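Local coordinates for halogenase PltM (Pseudomonas fluorescens, PDB 6BZN), which halogenates phenolic substrates with unusual breadth of substrate and halide, probably as an FAD-dependent enzyme of the flavin halogenase family, at residues L412-V415 with W416-V419; P287-P291 with E292-R296. All blocks are in the same frame, centred on the assembly; numbering follows the deposited sequence.

Interaction 1: residues L412-V415 with W416-V419; sequences LWNV and WHRV
The indole of Trp413 carries CB of His417 on one face, out toward the rim and 3.7 Å above the ring plane. At its other end Trp413 CZ3 comes to the edge of the Trp416 ring, 3.6 Å from CD1, with the six-membered ring of Trp413 and the five-membered ring of Trp416 tilted 55° apart, an oblique meeting. CB of Val419 lies over one face of Trp416. The imidazole of His417 is nearly parallel to the pyrrole ring of Trp413 but slid well aside, completing an aromatic cluster one helical turn long.

Next to this cluster, the carbonyl O of Asn414 lies near the plane of the imidazole and takes a hydrogen bond from His417 ND1 at 2.8 Å. Histidine suits this place because a ring nitrogen can reach back to the preceding turn. Arg418 NE donates to the same Asn414 O at 2.9 Å, from above the carbonyl plane. The Asn414 side chain, its CG anti to the backbone N (chi1 180°), offers OD1 to the guanidinium edge: Arg418 NH2 approaches at 2.8 Å, tilted somewhat from the amide plane, while NE, above that plane, makes a longer bond of 3.2 Å. Two acceptors on one residue thus fix the rotation of the arginine head in a buried setting, where Arg418 NH2 and NH1 also reach the carbonyls of Asn516 and Tyr511.

Trp416 NE1 is bonded to Ser403 OG. Trp413 and Trp416 pack on helix 383-406, Leu412 and Val415 on helix 488-502, and Trp416 also on helix 465-483, seating this start of helix 410-441 among three other helices.

Interaction 2: residues P287-P291 with E292-R296; sequences PTEAP and EIEFR
Glu294 reaches back from the first turn of helix 291-301 to the loop before it, and its OE2 receives two backbone N-H groups, from Thr288 and Glu289, each at 2.9 Å. This is a helix N-terminus with Ala290 at the N-cap and proline in the first turn, where a proline costs nothing, since the nitrogen of the first helical residue has no helical carbonyl one turn back to donate to. The two donors reach OE2 differently: Glu289 N meets the anti lone pair of OE2, whereas Thr288 N comes from above the carboxylate plane. A bend at chi2 (-68°) turns the Glu294 chain back, setting its CD 3.4 Å from CB of Pro287. An alanine in its place would probably leave the amides of Thr288 and Glu289 without their shared acceptor and Lys297 without one of its two carboxylates. The Glu289 carboxylate lies against CG2 of Ile293, a methyl carried on the turn beside it, while CD1 of the same isoleucine touches Ala290 CB at 4.1 Å.

Farther out, Tyr285 OH bonds Glu294 OE1, and Lys297 NZ forms salt bridges with OE2 of both Glu294 and Glu289, which is likely to ease the closeness of two like charges. Pro287 packs on strands 215-223 and 313-321. The backbone closes the turn with Glu294 N to Ala290 O and Phe295 N to Pro291 O.

One turn on, Arg296 grips Glu292 side-on in a salt bridge, with NE 2.6 Å and NH2 2.9 Å from the single oxygen OE1, which lies in the guanidinium plane.

Followed from the N terminus, the chain leaves strand 273-281 and meets interaction 2 first, where residues 287-291 fold back on the start of helix 291-301 and close a short loop. It then runs through strand 313-321, an edge strand of the mixed sheet, and the long helices 352-374 and 383-406 before interaction 1 opens within helix 410-441, a contact that closes no loop but links successive turns of one helix. The two lie in series, neither nested nor crossed, with centres about 30 Å apart and nearest atoms about 19 Å apart. Interaction 2 ties a loop to the helix it leads into, which packs against the mixed sheet; interaction 1 belongs to the C-terminal helical part.

Interaction 1: residues L412-V415 with W416-V419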
loop_
_atom_site.group_PDB
_atom_site.type_symbol
_atom_site.label_atom_id
_atom_site.label_comp_id
_atom_site.label_asym_id
_atom_site.label_seq_id
_atom_site.Cartn_x
_atom_site.Cartn_y
_atom_site.Cartn_z
ATOM N N LEU A 412 18.883 -2.764 15.799
ATOM C CA LEU A 412 18.138 -1.518 15.618
ATOM C C LEU A 412 16.830 -1.786 14.865
ATOM O O LEU A 412 15.759 -1.325 15.291
ATOM C CB LEU A 412 18.995 -0.472 14.897
ATOM C CG LEU A 412 18.358 0.884 14.560
ATOM C CD1 LEU A 412 17.792 1.556 15.792
ATOM C CD2 LEU A 412 19.388 1.767 13.876
ATOM N N TRP A 413 16.909 -2.561 13.783
ATOM C CA TRP A 413 15.699 -2.930 13.048
ATOM C C TRP A 413 14.704 -3.640 13.971
ATOM O O TRP A 413 13.515 -3.327 13.978
ATOM C CB TRP A 413 15.977 -3.796 11.816
ATOM C CG TRP A 413 14.705 -4.160 11.189
ATOM C CD1 TRP A 413 14.034 -5.343 11.308
ATOM C CD2 TRP A 413 13.862 -3.295 10.438
ATOM N NE1 TRP A 413 12.835 -5.268 10.647
ATOM C CE2 TRP A 413 12.708 -4.021 10.100
ATOM C CE3 TRP A 413 13.980 -1.972 9.999
ATOM C CZ2 TRP A 413 11.676 -3.473 9.330
ATOM C CZ3 TRP A 413 12.962 -1.426 9.237
ATOM C CH2 TRP A 413 11.816 -2.173 8.913
ATOM N N ASN A 414 15.200 -4.598 14.747
ATOM C CA ASN A 414 14.332 -5.370 15.634
ATOM C C ASN A 414 13.582 -4.437 16.584
ATOM O O ASN A 414 12.357 -4.536 16.708
ATOM C CB ASN A 414 15.170 -6.438 16.374
ATOM C CG ASN A 414 14.357 -7.289 17.329
ATOM O OD1 ASN A 414 13.135 -7.365 17.256
ATOM N ND2 ASN A 414 15.061 -7.942 18.257
ATOM N N VAL A 415 14.291 -3.494 17.214
ATOM C CA VAL A 415 13.625 -2.551 18.108
ATOM C C VAL A 415 12.643 -1.673 17.310
ATOM O O VAL A 415 11.476 -1.521 17.688
ATOM C CB VAL A 415 14.615 -1.661 18.895
ATOM C CG1 VAL A 415 13.850 -0.748 19.820
ATOM C CG2 VAL A 415 15.571 -2.517 19.738
ATOM N N TRP A 416 13.129 -1.121 16.200
ATOM C CA TRP A 416 12.318 -0.217 15.375
ATOM C C TRP A 416 11.010 -0.835 14.864
ATOM O O TRP A 416 9.975 -0.165 14.888
ATOM C CB TRP A 416 13.128 0.360 14.201
ATOM C CG TRP A 416 12.257 1.037 13.189
ATOM C CD1 TRP A 416 11.862 0.530 11.998
ATOM C CD2 TRP A 416 11.608 2.300 13.327
ATOM N NE1 TRP A 416 11.057 1.427 11.340
ATOM C CE2 TRP A 416 10.872 2.520 12.146
ATOM C CE3 TRP A 416 11.598 3.284 14.323
ATOM C CZ2 TRP A 416 10.132 3.678 11.933
ATOM C CZ3 TRP A 416 10.869 4.444 14.106
ATOM C CH2 TRP A 416 10.137 4.624 12.917
ATOM N N HIS A 417 11.041 -2.089 14.424
ATOM C CA HIS A 417 9.855 -2.686 13.794
ATOM C C HIS A 417 8.649 -2.732 14.731
ATOM O O HIS A 417 7.523 -2.704 14.267
ATOM C CB HIS A 417 10.151 -4.040 13.129
ATOM C CG HIS A 417 9.756 -5.244 13.925
ATOM N ND1 HIS A 417 10.496 -5.710 14.991
ATOM C CD2 HIS A 417 8.736 -6.122 13.766
ATOM C CE1 HIS A 417 9.934 -6.805 15.472
ATOM N NE2 HIS A 417 8.869 -7.081 14.742
ATOM N N ARG A 418 8.897 -2.738 16.043
ATOM C CA ARG A 418 7.827 -2.701 17.041
ATOM C C ARG A 418 7.072 -1.382 17.070
ATOM O O ARG A 418 5.928 -1.358 17.491
ATOM C CB ARG A 418 8.387 -3.018 18.439
ATOM C CG ARG A 418 8.968 -4.421 18.532
ATOM C CD ARG A 418 10.332 -4.458 19.215
ATOM N NE ARG A 418 10.958 -5.751 18.963
ATOM C CZ ARG A 418 10.661 -6.894 19.587
ATOM N NH1 ARG A 418 9.775 -6.933 20.589
ATOM N NH2 ARG A 418 11.257 -8.015 19.208
ATOM N N VAL A 419 7.705 -0.295 16.628
ATOM C CA VAL A 419 7.026 1.006 16.481
ATOM C C VAL A 419 5.981 0.914 15.356
ATOM O O VAL A 419 4.801 1.229 15.557
ATOM C CB VAL A 419 8.043 2.149 16.246
ATOM C CG1 VAL A 419 7.353 3.482 15.974
ATOM C CG2 VAL A 419 8.971 2.281 17.447
#

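Interaction 2: residues P287-P291 with E292-R296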
loop_
_atom_site.group_PDB
_atom_site.type_symbol
_atom_site.label_atom_id
_atom_site.label_comp_id
_atom_site.label_asym_id
_atom_site.label_seq_id
_atom_site.Cartn_x
_atom_site.Cartn_y
_atom_site.Cartn_z
ATOM N N PRO A 287 21.982 3.396 -8.566
ATOM C CA PRO A 287 22.364 2.447 -9.599
ATOM C C PRO A 287 22.818 3.154 -10.884
ATOM O O PRO A 287 22.362 4.254 -11.177
ATOM C CB PRO A 287 21.074 1.663 -9.840
ATOM C CG PRO A 287 19.999 2.628 -9.512
ATOM C CD PRO A 287 20.521 3.403 -8.346
ATOM N N THR A 288 23.722 2.517 -11.614
ATOM C CA THR A 288 24.275 3.074 -12.853
ATOM C C THR A 288 24.086 2.203 -14.087
ATOM O O THR A 288 24.236 2.701 -15.201
ATOM C CB THR A 288 25.788 3.325 -12.703
ATOM O OG1 THR A 288 26.421 2.152 -12.180
ATOM C CG2 THR A 288 26.034 4.480 -11.777
ATOM N N GLU A 289 23.762 0.925 -13.913
ATOM C CA GLU A 289 23.775 -0.022 -15.032
ATOM C C GLU A 289 22.385 -0.592 -15.276
ATOM O O GLU A 289 21.442 -0.271 -14.557
ATOM C CB GLU A 289 24.785 -1.120 -14.743
ATOM C CG GLU A 289 26.191 -0.574 -14.502
ATOM C CD GLU A 289 27.221 -1.665 -14.411
ATOM O OE1 GLU A 289 27.614 -2.194 -15.470
ATOM O OE2 GLU A 289 27.630 -1.999 -13.280
ATOM N N ALA A 290 22.267 -1.438 -16.296
ATOM C CA ALA A 290 20.981 -2.013 -16.666
ATOM C C ALA A 290 20.377 -2.817 -15.504
ATOM O O ALA A 290 21.117 -3.345 -14.668
ATOM C CB ALA A 290 21.131 -2.885 -17.898
ATOM N N PRO A 291 19.032 -2.913 -15.448
ATOM C CA PRO A 291 18.416 -3.620 -14.310
ATOM C C PRO A 291 18.984 -5.013 -14.022
ATOM O O PRO A 291 19.316 -5.291 -12.869
ATOM C CB PRO A 291 16.935 -3.680 -14.696
ATOM C CG PRO A 291 16.741 -2.448 -15.518
ATOM C CD PRO A 291 18.010 -2.299 -16.317
ATOM N N GLU A 292 19.146 -5.868 -15.036
ATOM C CA GLU A 292 19.718 -7.206 -14.778
ATOM C C GLU A 292 21.156 -7.156 -14.206
ATOM O O GLU A 292 21.511 -7.978 -13.346
ATOM C CB GLU A 292 19.627 -8.115 -16.014
ATOM C CG GLU A 292 20.052 -9.568 -15.800
ATOM C CD GLU A 292 19.272 -10.335 -14.717
ATOM O OE1 GLU A 292 19.900 -11.241 -14.103
ATOM O OE2 GLU A 292 18.055 -10.070 -14.474
ATOM N N ILE A 293 21.954 -6.184 -14.637
ATOM C CA ILE A 293 23.320 -6.020 -14.107
ATOM C C ILE A 293 23.265 -5.556 -12.639
ATOM O O ILE A 293 23.988 -6.075 -11.790
ATOM C CB ILE A 293 24.177 -5.065 -14.986
ATOM C CG1 ILE A 293 24.405 -5.689 -16.374
ATOM C CG2 ILE A 293 25.520 -4.759 -14.317
ATOM C CD1 ILE A 293 24.744 -4.673 -17.452
ATOM N N GLU A 294 22.389 -4.605 -12.341
ATOM C CA GLU A 294 22.197 -4.161 -10.957
ATOM C C GLU A 294 21.714 -5.317 -10.068
ATOM O O GLU A 294 22.168 -5.460 -8.930
ATOM C CB GLU A 294 21.237 -2.973 -10.884
ATOM C CG GLU A 294 21.777 -1.677 -11.481
ATOM C CD GLU A 294 22.937 -1.064 -10.686
ATOM O OE1 GLU A 294 23.018 -1.248 -9.449
ATOM O OE2 GLU A 294 23.769 -0.373 -11.310
ATOM N N PHE A 295 20.831 -6.161 -10.599
ATOM C CA PHE A 295 20.346 -7.325 -9.867
ATOM C C PHE A 295 21.510 -8.265 -9.519
ATOM O O PHE A 295 21.688 -8.632 -8.356
ATOM C CB PHE A 295 19.255 -8.062 -10.667
ATOM C CG PHE A 295 18.626 -9.215 -9.928
ATOM C CD1 PHE A 295 17.979 -9.011 -8.710
ATOM C CD2 PHE A 295 18.649 -10.508 -10.464
ATOM C CE1 PHE A 295 17.402 -10.071 -8.022
ATOM C CE2 PHE A 295 18.063 -11.569 -9.788
ATOM C CZ PHE A 295 17.436 -11.352 -8.563
ATOM N N ARG A 296 22.333 -8.588 -10.511
ATOM C CA ARG A 296 23.488 -9.455 -10.287
ATOM C C ARG A 296 24.493 -8.848 -9.300
ATOM O O ARG A 296 25.036 -9.583 -8.465
ATOM C CB ARG A 296 24.191 -9.823 -11.599
ATOM C CG ARG A 296 23.341 -10.632 -12.573
ATOM C CD ARG A 296 22.940 -12.017 -12.062
ATOM N NE ARG A 296 21.610 -12.412 -12.544
ATOM C CZ ARG A 296 20.952 -13.525 -12.201
ATOM N NH1 ARG A 296 21.488 -14.420 -11.367
ATOM N NH2 ARG A 296 19.734 -13.747 -12.706
#